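Local coordinates for Ctr9 protein (Myceliophthora thermophila, PDB 6AF0) that probably binds the RNA polymerase II complex as a subunit of the Paf1 complex, and is built largely of tetratricopeptide-type helices, at residues 830-835 with 861-866; 101-106 with 337-342; 553-558 with 582-587; 35-40 with 67-72; 272-277 with 289-294. All coordinates share one frame; numbering follows the deposited sequence.

Contact 1 (830-835 with 861-866)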
# COMPACT_ATOMS: atom_id res chain seq x y z
N ASP A 830 13.97 51.44 -34.58
CA ASP A 830 14.80 50.43 -33.95
C ASP A 830 14.49 49.04 -34.48
O ASP A 830 15.37 48.20 -34.51
CB ASP A 830 14.67 50.48 -32.43
CG ASP A 830 15.17 51.79 -31.86
OD1 ASP A 830 16.26 52.26 -32.29
OD2 ASP A 830 14.47 52.35 -30.99
N ALA A 831 13.25 48.82 -34.89
CA ALA A 831 12.83 47.55 -35.49
C ALA A 831 13.36 47.35 -36.90
O ALA A 831 13.63 46.22 -37.31
CB ALA A 831 11.31 47.46 -35.51
N TYR A 832 13.48 48.43 -37.66
CA TYR A 832 14.15 48.39 -38.95
C TYR A 832 15.65 48.20 -38.74
O TYR A 832 16.28 47.47 -39.48
CB TYR A 832 13.92 49.68 -39.72
CG TYR A 832 12.52 49.89 -40.23
CD1 TYR A 832 12.11 49.37 -41.46
CD2 TYR A 832 11.60 50.67 -39.51
CE1 TYR A 832 10.82 49.58 -41.93
CE2 TYR A 832 10.31 50.88 -39.97
CZ TYR A 832 9.93 50.34 -41.19
OH TYR A 832 8.67 50.55 -41.66
N LYS A 833 16.20 48.90 -37.74
CA LYS A 833 17.60 48.72 -37.31
C LYS A 833 17.90 47.24 -37.09
O LYS A 833 18.85 46.70 -37.68
CB LYS A 833 17.90 49.55 -36.03
CG LYS A 833 18.68 48.82 -34.93
CD LYS A 833 19.04 49.69 -33.73
CE LYS A 833 20.19 49.07 -32.94
NZ LYS A 833 20.30 49.50 -31.52
N MET A 834 17.08 46.58 -36.28
CA MET A 834 17.27 45.18 -35.96
C MET A 834 17.15 44.33 -37.21
O MET A 834 17.98 43.45 -37.45
CB MET A 834 16.27 44.74 -34.89
CG MET A 834 16.51 45.36 -33.52
SD MET A 834 18.12 44.96 -32.86
CE MET A 834 18.04 45.73 -31.24
N ALA A 835 16.14 44.62 -38.03
CA ALA A 835 15.92 43.90 -39.29
C ALA A 835 17.12 43.98 -40.22
O ALA A 835 17.41 43.05 -40.97
CB ALA A 835 14.69 44.44 -39.99
N ILE A 861 16.79 50.41 -48.03
CA ILE A 861 15.89 51.25 -48.81
C ILE A 861 14.62 51.55 -48.00
O ILE A 861 14.10 52.66 -48.06
CB ILE A 861 15.53 50.57 -50.14
CG1 ILE A 861 16.80 50.36 -50.95
CG2 ILE A 861 14.60 51.43 -50.96
CD1 ILE A 861 16.59 49.65 -52.27
N GLN A 862 14.13 50.59 -47.24
CA GLN A 862 12.95 50.83 -46.41
C GLN A 862 13.23 51.84 -45.31
O GLN A 862 12.44 52.73 -45.08
CB GLN A 862 12.39 49.54 -45.84
CG GLN A 862 11.95 48.57 -46.93
CD GLN A 862 10.87 49.13 -47.83
OE1 GLN A 862 9.81 49.50 -47.34
NE2 GLN A 862 11.14 49.21 -49.13
N ILE A 863 14.37 51.71 -44.65
CA ILE A 863 14.76 52.64 -43.60
C ILE A 863 14.87 54.05 -44.20
O ILE A 863 14.43 55.03 -43.62
CB ILE A 863 16.12 52.26 -42.95
CG1 ILE A 863 16.09 50.82 -42.46
CG2 ILE A 863 16.44 53.19 -41.77
CD1 ILE A 863 17.21 50.41 -41.52
N ALA A 864 15.47 54.12 -45.37
CA ALA A 864 15.53 55.36 -46.11
C ALA A 864 14.14 55.96 -46.33
O ALA A 864 13.91 57.16 -46.13
CB ALA A 864 16.19 55.09 -47.45
N LEU A 865 13.21 55.12 -46.76
CA LEU A 865 11.85 55.54 -47.02
C LEU A 865 11.14 56.05 -45.76
O LEU A 865 10.59 57.12 -45.75
CB LEU A 865 11.09 54.37 -47.61
CG LEU A 865 10.15 54.69 -48.74
CD1 LEU A 865 10.92 55.30 -49.92
CD2 LEU A 865 9.46 53.39 -49.14
N VAL A 866 11.16 55.27 -44.71
CA VAL A 866 10.39 55.60 -43.52
C VAL A 866 10.97 56.84 -42.95
O VAL A 866 10.24 57.73 -42.55
CB VAL A 866 10.41 54.47 -42.46
CG1 VAL A 866 10.20 55.02 -41.05
CG2 VAL A 866 9.34 53.43 -42.76

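Contact 2 (101-106 with 337-342)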
# COMPACT_ATOMS: atom_id res chain seq x y z
N GLU A 101 -18.54 -28.55 35.25
CA GLU A 101 -17.50 -29.49 34.84
C GLU A 101 -17.72 -30.18 33.47
O GLU A 101 -16.86 -30.93 32.99
CB GLU A 101 -17.33 -30.54 35.93
CG GLU A 101 -16.65 -30.03 37.19
CD GLU A 101 -16.45 -31.12 38.24
OE1 GLU A 101 -16.65 -32.32 37.93
OE2 GLU A 101 -16.09 -30.79 39.39
N ALA A 102 -18.85 -29.93 32.82
CA ALA A 102 -19.17 -30.56 31.53
C ALA A 102 -18.37 -30.00 30.33
O ALA A 102 -17.68 -29.00 30.46
CB ALA A 102 -20.67 -30.41 31.27
N PRO A 103 -18.46 -30.66 29.16
CA PRO A 103 -17.95 -30.14 27.89
C PRO A 103 -19.00 -29.49 26.99
O PRO A 103 -20.16 -29.85 27.06
CB PRO A 103 -17.45 -31.39 27.20
CG PRO A 103 -18.40 -32.44 27.66
CD PRO A 103 -18.79 -32.09 29.07
N ARG A 104 -18.57 -28.55 26.16
CA ARG A 104 -19.42 -27.99 25.12
C ARG A 104 -19.96 -29.12 24.26
O ARG A 104 -21.17 -29.28 24.13
CB ARG A 104 -18.64 -27.04 24.23
CG ARG A 104 -18.79 -25.55 24.53
CD ARG A 104 -18.27 -24.72 23.35
NE ARG A 104 -18.18 -23.29 23.67
CZ ARG A 104 -19.19 -22.41 23.61
NH1 ARG A 104 -20.41 -22.79 23.26
NH2 ARG A 104 -18.97 -21.12 23.92
N VAL A 105 -19.06 -29.90 23.68
CA VAL A 105 -19.45 -31.10 22.93
C VAL A 105 -18.56 -32.29 23.32
O VAL A 105 -17.40 -32.10 23.71
CB VAL A 105 -19.41 -30.87 21.40
CG1 VAL A 105 -20.26 -31.91 20.69
CG2 VAL A 105 -19.90 -29.48 21.04
N ALA A 106 -19.12 -33.49 23.23
CA ALA A 106 -18.38 -34.73 23.51
C ALA A 106 -17.79 -35.25 22.19
O ALA A 106 -18.09 -34.69 21.13
CB ALA A 106 -19.30 -35.75 24.16
N ILE A 337 -10.88 -25.45 24.43
CA ILE A 337 -12.02 -25.35 23.50
C ILE A 337 -13.20 -26.25 23.93
O ILE A 337 -14.37 -25.87 23.80
CB ILE A 337 -11.60 -25.74 22.06
CG1 ILE A 337 -10.54 -24.76 21.52
CG2 ILE A 337 -12.80 -25.75 21.11
CD1 ILE A 337 -9.87 -25.22 20.24
N GLN A 338 -12.88 -27.42 24.46
CA GLN A 338 -13.91 -28.38 24.84
C GLN A 338 -14.71 -27.90 26.03
O GLN A 338 -15.93 -28.07 26.04
CB GLN A 338 -13.31 -29.74 25.17
CG GLN A 338 -12.23 -30.18 24.19
CD GLN A 338 -11.89 -31.65 24.26
OE1 GLN A 338 -12.27 -32.35 25.20
NE2 GLN A 338 -11.15 -32.13 23.26
N TYR A 339 -14.04 -27.28 27.01
CA TYR A 339 -14.62 -27.01 28.35
C TYR A 339 -15.00 -25.57 28.66
O TYR A 339 -15.00 -25.18 29.82
CB TYR A 339 -13.65 -27.53 29.41
CG TYR A 339 -13.65 -29.03 29.60
CD1 TYR A 339 -14.75 -29.81 29.24
CD2 TYR A 339 -12.58 -29.67 30.17
CE1 TYR A 339 -14.76 -31.17 29.42
CE2 TYR A 339 -12.59 -31.04 30.36
CZ TYR A 339 -13.68 -31.78 29.98
OH TYR A 339 -13.70 -33.14 30.17
N THR A 340 -15.39 -24.78 27.67
CA THR A 340 -15.54 -23.34 27.87
C THR A 340 -16.94 -22.80 27.67
O THR A 340 -17.58 -23.08 26.67
CB THR A 340 -14.65 -22.55 26.91
OG1 THR A 340 -13.38 -23.18 26.81
CG2 THR A 340 -14.44 -21.17 27.43
N ASP A 341 -17.39 -21.99 28.62
CA ASP A 341 -18.65 -21.27 28.50
C ASP A 341 -18.47 -20.08 27.54
O ASP A 341 -19.43 -19.57 26.99
CB ASP A 341 -19.10 -20.74 29.88
CG ASP A 341 -19.50 -21.86 30.87
OD1 ASP A 341 -20.64 -22.41 30.75
OD2 ASP A 341 -18.72 -22.15 31.81
N VAL A 342 -17.23 -19.63 27.39
CA VAL A 342 -16.87 -18.37 26.75
C VAL A 342 -16.40 -18.55 25.32
O VAL A 342 -15.54 -19.36 25.04
CB VAL A 342 -15.71 -17.69 27.53
CG1 VAL A 342 -15.45 -16.26 27.04
CG2 VAL A 342 -16.00 -17.67 29.02

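Contact 3 (553-558 with 582-587)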
# COMPACT_ATOMS: atom_id res chain seq x y z
N PHE A 553 28.23 6.11 -9.59
CA PHE A 553 27.39 4.98 -9.15
C PHE A 553 27.57 3.73 -10.00
O PHE A 553 27.65 2.63 -9.46
CB PHE A 553 25.91 5.38 -9.08
CG PHE A 553 25.48 5.79 -7.71
CD1 PHE A 553 25.45 7.13 -7.35
CD2 PHE A 553 25.14 4.84 -6.76
CE1 PHE A 553 25.08 7.50 -6.08
CE2 PHE A 553 24.75 5.21 -5.48
CZ PHE A 553 24.72 6.54 -5.15
N PHE A 554 27.64 3.88 -11.32
CA PHE A 554 27.96 2.75 -12.17
C PHE A 554 29.32 2.15 -11.86
O PHE A 554 29.46 0.92 -11.82
CB PHE A 554 27.92 3.12 -13.65
CG PHE A 554 26.57 3.52 -14.14
CD1 PHE A 554 25.49 2.67 -13.93
CD2 PHE A 554 26.37 4.73 -14.80
CE1 PHE A 554 24.23 3.03 -14.35
CE2 PHE A 554 25.11 5.08 -15.24
CZ PHE A 554 24.04 4.23 -15.02
N GLN A 555 30.32 3.01 -11.67
CA GLN A 555 31.67 2.55 -11.39
C GLN A 555 31.64 1.79 -10.09
O GLN A 555 32.23 0.71 -9.98
CB GLN A 555 32.66 3.70 -11.30
CG GLN A 555 34.10 3.26 -11.07
CD GLN A 555 34.58 2.27 -12.12
OE1 GLN A 555 34.91 1.11 -11.81
NE2 GLN A 555 34.61 2.72 -13.38
N ALA A 556 30.94 2.36 -9.11
CA ALA A 556 30.79 1.75 -7.79
C ALA A 556 30.12 0.37 -7.87
O ALA A 556 30.47 -0.55 -7.13
CB ALA A 556 29.99 2.66 -6.87
N ALA A 557 29.17 0.25 -8.79
CA ALA A 557 28.49 -1.02 -9.05
C ALA A 557 29.43 -2.08 -9.60
O ALA A 557 29.39 -3.24 -9.19
CB ALA A 557 27.36 -0.81 -10.04
N LEU A 558 30.26 -1.67 -10.56
CA LEU A 558 31.28 -2.53 -11.13
C LEU A 558 32.24 -3.02 -10.06
O LEU A 558 32.49 -4.21 -9.93
CB LEU A 558 32.06 -1.80 -12.23
CG LEU A 558 31.32 -1.61 -13.55
CD1 LEU A 558 32.13 -0.76 -14.51
CD2 LEU A 558 30.99 -2.95 -14.18
N PHE A 582 28.02 -1.00 -20.17
CA PHE A 582 27.32 -0.28 -21.20
C PHE A 582 26.75 0.97 -20.57
O PHE A 582 26.92 2.07 -21.10
CB PHE A 582 26.20 -1.10 -21.82
CG PHE A 582 25.29 -0.28 -22.69
CD1 PHE A 582 25.68 0.08 -23.97
CD2 PHE A 582 24.06 0.17 -22.21
CE1 PHE A 582 24.86 0.86 -24.77
CE2 PHE A 582 23.23 0.92 -23.00
CZ PHE A 582 23.63 1.28 -24.29
N ASN A 583 26.10 0.79 -19.44
CA ASN A 583 25.51 1.91 -18.72
C ASN A 583 26.59 2.95 -18.45
O ASN A 583 26.38 4.15 -18.68
CB ASN A 583 24.84 1.47 -17.41
CG ASN A 583 23.68 0.53 -17.63
OD1 ASN A 583 22.54 0.89 -17.45
ND2 ASN A 583 23.97 -0.68 -18.02
N LEU A 584 27.75 2.49 -18.02
CA LEU A 584 28.88 3.38 -17.73
C LEU A 584 29.35 4.14 -18.96
O LEU A 584 29.67 5.33 -18.89
CB LEU A 584 30.04 2.58 -17.14
CG LEU A 584 31.28 3.41 -16.83
CD1 LEU A 584 31.02 4.44 -15.73
CD2 LEU A 584 32.44 2.52 -16.43
N GLY A 585 29.40 3.45 -20.10
CA GLY A 585 29.76 4.07 -21.38
C GLY A 585 28.75 5.10 -21.81
O GLY A 585 29.10 6.21 -22.26
N ARG A 586 27.49 4.73 -21.63
CA ARG A 586 26.37 5.63 -21.87
C ARG A 586 26.41 6.87 -21.01
O ARG A 586 26.04 7.94 -21.46
CB ARG A 586 25.05 4.90 -21.61
CG ARG A 586 23.84 5.60 -22.19
CD ARG A 586 23.84 5.52 -23.69
NE ARG A 586 22.86 6.41 -24.28
CZ ARG A 586 23.09 7.68 -24.58
NH1 ARG A 586 24.26 8.23 -24.33
NH2 ARG A 586 22.13 8.39 -25.14
N SER A 587 26.83 6.71 -19.76
CA SER A 587 26.92 7.80 -18.81
C SER A 587 28.04 8.73 -19.19
O SER A 587 27.86 9.94 -19.21
CB SER A 587 27.15 7.27 -17.40
OG SER A 587 26.96 8.31 -16.46

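Contact 4 (35-40 with 67-72)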
# COMPACT_ATOMS: atom_id res chain seq x y z
N GLU A 35 -27.30 -49.47 46.83
CA GLU A 35 -27.84 -50.26 47.92
C GLU A 35 -28.47 -49.37 48.98
O GLU A 35 -29.58 -49.61 49.44
CB GLU A 35 -26.73 -51.08 48.55
CG GLU A 35 -27.21 -51.96 49.69
CD GLU A 35 -26.08 -52.74 50.29
OE1 GLU A 35 -26.27 -53.97 50.50
OE2 GLU A 35 -24.99 -52.14 50.53
N LEU A 36 -27.74 -48.36 49.39
CA LEU A 36 -28.21 -47.48 50.44
C LEU A 36 -29.52 -46.86 50.02
O LEU A 36 -30.45 -46.75 50.81
CB LEU A 36 -27.17 -46.41 50.74
CG LEU A 36 -27.57 -45.40 51.80
CD1 LEU A 36 -27.76 -46.08 53.14
CD2 LEU A 36 -26.52 -44.32 51.90
N CYS A 37 -29.59 -46.45 48.75
CA CYS A 37 -30.82 -45.91 48.18
C CYS A 37 -31.98 -46.89 48.35
O CYS A 37 -33.06 -46.51 48.82
CB CYS A 37 -30.63 -45.62 46.69
SG CYS A 37 -29.75 -44.10 46.33
N SER A 38 -31.75 -48.13 47.96
CA SER A 38 -32.72 -49.21 48.14
C SER A 38 -33.14 -49.34 49.60
O SER A 38 -34.32 -49.41 49.88
CB SER A 38 -32.17 -50.55 47.67
OG SER A 38 -32.12 -50.63 46.25
N VAL A 39 -32.18 -49.35 50.51
CA VAL A 39 -32.46 -49.36 51.94
C VAL A 39 -33.45 -48.25 52.32
O VAL A 39 -34.47 -48.49 52.94
CB VAL A 39 -31.15 -49.22 52.76
CG1 VAL A 39 -31.42 -48.96 54.23
CG2 VAL A 39 -30.30 -50.47 52.60
N PHE A 40 -33.13 -47.02 51.90
CA PHE A 40 -33.96 -45.85 52.19
C PHE A 40 -35.36 -45.96 51.60
O PHE A 40 -36.32 -45.61 52.26
CB PHE A 40 -33.28 -44.57 51.67
CG PHE A 40 -32.12 -44.07 52.53
CD1 PHE A 40 -31.62 -44.82 53.59
CD2 PHE A 40 -31.52 -42.86 52.23
CE1 PHE A 40 -30.57 -44.35 54.34
CE2 PHE A 40 -30.46 -42.40 52.98
CZ PHE A 40 -29.98 -43.15 54.04
N ILE A 67 -26.71 -36.86 43.20
CA ILE A 67 -27.85 -36.65 42.30
C ILE A 67 -28.82 -37.84 42.31
O ILE A 67 -30.04 -37.68 42.50
CB ILE A 67 -27.41 -36.37 40.86
CG1 ILE A 67 -26.56 -35.09 40.81
CG2 ILE A 67 -28.62 -36.26 39.94
CD1 ILE A 67 -26.04 -34.69 39.43
N GLU A 68 -28.26 -39.04 42.09
CA GLU A 68 -29.01 -40.30 42.04
C GLU A 68 -29.81 -40.52 43.31
O GLU A 68 -30.99 -40.83 43.26
CB GLU A 68 -28.08 -41.49 41.82
CG GLU A 68 -27.73 -41.81 40.36
CD GLU A 68 -26.93 -40.72 39.65
OE1 GLU A 68 -27.28 -39.52 39.78
OE2 GLU A 68 -25.97 -41.07 38.93
N MET A 69 -29.14 -40.37 44.45
CA MET A 69 -29.82 -40.45 45.74
C MET A 69 -31.01 -39.49 45.79
O MET A 69 -32.13 -39.91 46.06
CB MET A 69 -28.86 -40.13 46.87
CG MET A 69 -27.89 -41.24 47.15
SD MET A 69 -27.34 -41.22 48.86
CE MET A 69 -28.86 -41.18 49.76
N LEU A 70 -30.79 -38.22 45.51
CA LEU A 70 -31.87 -37.25 45.61
C LEU A 70 -32.95 -37.48 44.56
O LEU A 70 -34.09 -37.08 44.77
CB LEU A 70 -31.34 -35.82 45.52
CG LEU A 70 -30.34 -35.42 46.59
CD1 LEU A 70 -30.04 -33.94 46.44
CD2 LEU A 70 -30.82 -35.74 48.00
N LEU A 71 -32.60 -38.12 43.45
CA LEU A 71 -33.59 -38.47 42.42
C LEU A 71 -34.59 -39.48 42.96
O LEU A 71 -35.81 -39.34 42.82
CB LEU A 71 -32.90 -39.04 41.18
CG LEU A 71 -33.19 -38.39 39.83
CD1 LEU A 71 -32.91 -36.90 39.87
CD2 LEU A 71 -32.36 -39.04 38.75
N ARG A 72 -34.04 -40.49 43.61
CA ARG A 72 -34.83 -41.56 44.20
C ARG A 72 -35.63 -41.06 45.40
O ARG A 72 -36.83 -41.35 45.52
CB ARG A 72 -33.91 -42.70 44.60
CG ARG A 72 -34.66 -43.93 45.09
CD ARG A 72 -33.78 -45.16 45.15
NE ARG A 72 -32.81 -45.27 44.06
CZ ARG A 72 -32.09 -46.36 43.79
NH1 ARG A 72 -32.20 -47.46 44.52
NH2 ARG A 72 -31.23 -46.34 42.78

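Contact 5 (272-277 with 289-294)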
# COMPACT_ATOMS: atom_id res chain seq x y z
N TYR A 272 -2.05 -10.26 33.94
CA TYR A 272 -1.65 -8.88 34.23
C TYR A 272 -0.20 -8.70 33.79
O TYR A 272 0.15 -7.75 33.07
CB TYR A 272 -1.80 -8.55 35.71
CG TYR A 272 -1.08 -7.27 36.04
CD1 TYR A 272 -1.70 -6.05 35.88
CD2 TYR A 272 0.24 -7.27 36.48
CE1 TYR A 272 -1.04 -4.88 36.17
CE2 TYR A 272 0.90 -6.09 36.75
CZ TYR A 272 0.25 -4.91 36.57
OH TYR A 272 0.88 -3.72 36.84
N TYR A 273 0.63 -9.64 34.22
CA TYR A 273 2.04 -9.58 33.92
C TYR A 273 2.27 -9.78 32.44
O TYR A 273 3.16 -9.17 31.91
CB TYR A 273 2.83 -10.63 34.73
CG TYR A 273 3.04 -10.22 36.15
CD1 TYR A 273 3.92 -9.20 36.48
CD2 TYR A 273 2.34 -10.83 37.17
CE1 TYR A 273 4.10 -8.82 37.80
CE2 TYR A 273 2.50 -10.45 38.47
CZ TYR A 273 3.38 -9.45 38.79
OH TYR A 273 3.54 -9.08 40.10
N LEU A 274 1.47 -10.62 31.79
CA LEU A 274 1.57 -10.82 30.34
C LEU A 274 1.31 -9.49 29.60
O LEU A 274 2.12 -9.04 28.81
CB LEU A 274 0.57 -11.89 29.87
CG LEU A 274 0.63 -12.39 28.40
CD1 LEU A 274 2.00 -12.89 28.01
CD2 LEU A 274 -0.38 -13.50 28.14
N ASP A 275 0.20 -8.85 29.90
CA ASP A 275 -0.12 -7.55 29.34
C ASP A 275 1.07 -6.56 29.55
O ASP A 275 1.51 -5.89 28.58
CB ASP A 275 -1.40 -7.06 30.00
CG ASP A 275 -1.84 -5.71 29.53
OD1 ASP A 275 -2.33 -5.55 28.38
OD2 ASP A 275 -1.74 -4.80 30.38
N ALA A 276 1.57 -6.51 30.79
CA ALA A 276 2.74 -5.69 31.17
C ALA A 276 3.98 -6.00 30.34
O ALA A 276 4.73 -5.10 29.98
CB ALA A 276 3.05 -5.88 32.65
N SER A 277 4.20 -7.28 30.05
CA SER A 277 5.33 -7.72 29.23
C SER A 277 5.16 -7.26 27.82
O SER A 277 6.13 -7.06 27.11
CB SER A 277 5.47 -9.24 29.23
OG SER A 277 4.42 -9.87 28.52
N ARG A 289 11.84 -11.19 32.68
CA ARG A 289 11.39 -11.41 34.05
C ARG A 289 9.87 -11.42 34.11
O ARG A 289 9.29 -12.38 34.61
CB ARG A 289 11.96 -10.38 35.04
CG ARG A 289 11.29 -10.49 36.40
CD ARG A 289 12.06 -9.91 37.58
NE ARG A 289 11.79 -10.74 38.76
CZ ARG A 289 11.71 -10.32 40.01
NH1 ARG A 289 11.88 -9.02 40.29
NH2 ARG A 289 11.44 -11.22 40.97
N LEU A 290 9.25 -10.36 33.59
CA LEU A 290 7.77 -10.26 33.51
C LEU A 290 7.07 -11.46 32.82
O LEU A 290 6.00 -11.88 33.22
CB LEU A 290 7.36 -9.01 32.75
CG LEU A 290 7.70 -7.67 33.36
CD1 LEU A 290 7.42 -6.58 32.33
CD2 LEU A 290 6.88 -7.44 34.61
N TYR A 291 7.67 -11.99 31.78
CA TYR A 291 7.02 -13.02 30.98
C TYR A 291 7.16 -14.38 31.62
O TYR A 291 6.25 -15.19 31.55
CB TYR A 291 7.61 -13.07 29.56
CG TYR A 291 6.99 -14.11 28.67
CD1 TYR A 291 5.81 -13.86 27.99
CD2 TYR A 291 7.58 -15.35 28.51
CE1 TYR A 291 5.23 -14.82 27.17
CE2 TYR A 291 7.02 -16.32 27.69
CZ TYR A 291 5.84 -16.05 27.03
OH TYR A 291 5.32 -17.04 26.24
N LYS A 292 8.33 -14.64 32.19
CA LYS A 292 8.60 -15.92 32.86
C LYS A 292 7.78 -15.92 34.16
O LYS A 292 7.15 -16.92 34.56
CB LYS A 292 10.10 -16.12 33.16
CG LYS A 292 11.06 -15.50 32.15
CD LYS A 292 12.52 -15.55 32.58
CE LYS A 292 13.32 -16.59 31.79
NZ LYS A 292 13.68 -16.07 30.44
N LYS A 293 7.78 -14.75 34.80
CA LYS A 293 6.98 -14.55 36.00
C LYS A 293 5.55 -14.92 35.76
O LYS A 293 4.96 -15.73 36.47
CB LYS A 293 7.02 -13.10 36.44
CG LYS A 293 5.99 -12.78 37.51
CD LYS A 293 6.60 -12.03 38.69
CE LYS A 293 6.16 -12.63 40.01
NZ LYS A 293 6.98 -12.11 41.12
N ALA A 294 4.98 -14.28 34.75
CA ALA A 294 3.57 -14.44 34.42
C ALA A 294 3.20 -15.85 34.07
O ALA A 294 2.30 -16.44 34.64
CB ALA A 294 3.23 -13.59 33.24

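Contact 1 (830-835 with 861-866)
Tyr832 reaches from helix 829-845 towards helix 850-869, where it and Val866 cross obliquely. Val866 CG2 lies 3.5 Å from Tyr832 CZ, so the valine branch meets the far end of the aromatic side chain rather than its root. The root is taken by Ile863, whose CG1 comes within 3.7 Å of Tyr832 CB. Although the CB of Ile863 does not point straight across, the chain turns inward beyond it, and its CD1 settles 3.7 Å from the backbone O of Tyr832. Gln862 adds its CB, 4.2 Å from Tyr832 CE1. Tyr832 CG is anti to its own carbonyl carbon (chi1 -70°), beside the backbone N. A tyrosine suits this place because its length bridges segment axes 10.2 Å apart: isoleucine packs on its CB, and valine lies beside CZ at the hydroxyl end; no hydrogen bond crosses. The two helix segments are antiparallel, at 167°, as expected of consecutive helices in a tetratricopeptide repeat (TPR) array, and residues 830-835 fall in a predicted repeat, 816-849. Tyr832 also rests on Leu820 and Arg824 of helix 809-826, and Gln862 touches Arg913 of helix 907-934.

Contact 2 (101-106 with 337-342)
The backbone N of Arg104 donates a hydrogen bond to Gln338 O, 2.7 Å long and fairly straight at 161° about the hydrogen. The donor approaches nearly along the C=O axis. Gln338 is the last residue of helix 326-338, where a carbonyl has no further turn of helix to receive an N-H, and the loop after helix 82-101 provides one instead. From there the Arg104 side chain, extended from CG to NE, runs past the backbone of residues 340-342. Thr340 O stands over one face of the guanidinium, 3.1 Å from Arg104 NE at an angle too poor for a hydrogen bond, and Val342 C lies at the edge of the group. More than two hundred residues, mostly helical, separate the two segments; their meeting is consistent with a TPR-like superhelix that brings distant parts of the chain together. Tyr339, the first residue to leave the helix, covers the loop: Pro103 CB lies 3.5 Å from Tyr339 CE1, Pro103 CA is at the ring's edge, and Glu101 O is over a face. A rigid, apolar proline suits this close approach to the tyrosine's CD1-CE1 side. Ser155 OG hydrogen-bonds Asp341 O, and another protein chain packs on Asp341 and Val342.

Contact 3 (553-558 with 582-587)
Asn583 CB sits over a face of the Phe554 ring in a CH-pi contact, 3.7 Å from the ring centroid and 22° off the normal. The backbone N of Leu584 lies above the same face, towards the rim, and Ser587 approaches the edge, its CB 3.7 Å from Phe554 CE2. Phenylalanine's broad, flat ring suits a place with one partner over its face and another at its edge. Apolar packing follows: Leu584 CD1 is 4.0 Å from Phe554 CB, and Leu584 CD2 is 3.8 Å from Leu558 CD1. Leu584 CG is anti to its backbone N (chi1 179°), and the fork beyond it lets one leucine meet two partners. The helix segments run antiparallel at 158°, their axes 9.3 Å apart, and join TPR 531-562 to TPR 582-611, the packing by which successive repeats stack into a solenoid. An alanine in place of Phe554 would probably keep the touch of CB on Leu584 but leave Asn583 CB and Ser587 CB facing a gap. Polar ends find partners outside the segments: Ser587 OG hydrogen-bonds Thr551 OG1, Asn583 ND2 bonds Thr579 O, and Asn583 OD1 accepts a bond from the backbone of another protein chain.

Contact 4 (35-40 with 67-72)
Cys37 and Met69 mark the nearest backbone approach, their CA atoms 6.1 Å apart, between helix segments that run nearly parallel, at 19°, with axes 10.1 Å apart. Helix 47-59 comes between them in the chain, and such parallel packing of alternate helices is characteristic of the TPR-like alpha-solenoid. Cys37 is the central residue, small enough to face the other helix directly. Its SG lies 3.5 Å from Met69 CG, while its CB is placed over one face of the Arg72 guanidinium, towards the rim and 3.3 Å from CZ. Arg72 gets there because its CG is anti to the backbone N and the chain then bends at chi3 (-37°), which swings NE round towards Cys37. Ser38 OG stands at the edge of the guanidinium, near its plane, without a hydrogen bond; it bonds weakly to Thr34 O. Arg72 also packs on Trp50 and has a long, weak ion pair with Glu41. An alanine in place of Arg72 would probably leave Cys37 CB uncovered on that side and Glu41 without its distant counter-charge. On the other side of Cys37 lies the apolar core, where flexible Met69 fits between unlike neighbours: Leu36 CD2 is 4.4 Å from its SD, and its CE, turned by the bend at chi3 (52°), ends 3.8 Å from Phe40 CE2.

Contact 5 (272-277 with 289-294)
The Tyr273 ring is covered on both faces. Lys293 CG lies over its centre in a CH-pi contact, 4.1 Å from the centroid and 7° off the normal, and Tyr272 CD2, from the same helix as the ring, lies over the centre of the opposite face. Leu290 comes to the edge, its CD2 3.9 Å from Tyr273 CD1. The methylenes of the lysine suit the ring face, while its amine has a long, weak ion pair with Glu297. The second ring, Tyr291, lies side by side with Leu274, pointing the same way, with Leu274 CD1 3.9 Å from Tyr291 CE1; Ser277 OG is at its edge. Helices 263-279 and 285-305 form an antiparallel hairpin, the building unit of TPR-like solenoids, with segments at 158° and axes only 8.2 Å apart. Small residues permit this closeness: Ala294 CA is 5.1 Å from Tyr273 CA, and Ser277 CB lies 4.0 Å from Leu290 CB. Tyr273 OH is hydrogen-bonded to Lys249 NZ of helix 245-258.

Contacts 3 and 4 are buried, contacts 2 and 5 partly so, and contact 1 lies at the surface; no two share a helix. Contacts 1, 3 and 5 each join consecutive antiparallel helices, whereas contact 4 pairs alternate, nearly parallel ones and contact 2 ties a loop to a distant helix end. Contact 5 is nested within the span closed by contact 2. Contacts 1, 3 and 5 pack aromatic rings on aliphatic groups, while contact 4 sets sulphur-bearing side chains and a guanidinium face together; none has a hydrogen bond across. Contact 2 alone has one, to a carbonyl at its helix end. Another protein chain reaches contacts 2, 3 and 5, but not contact 4.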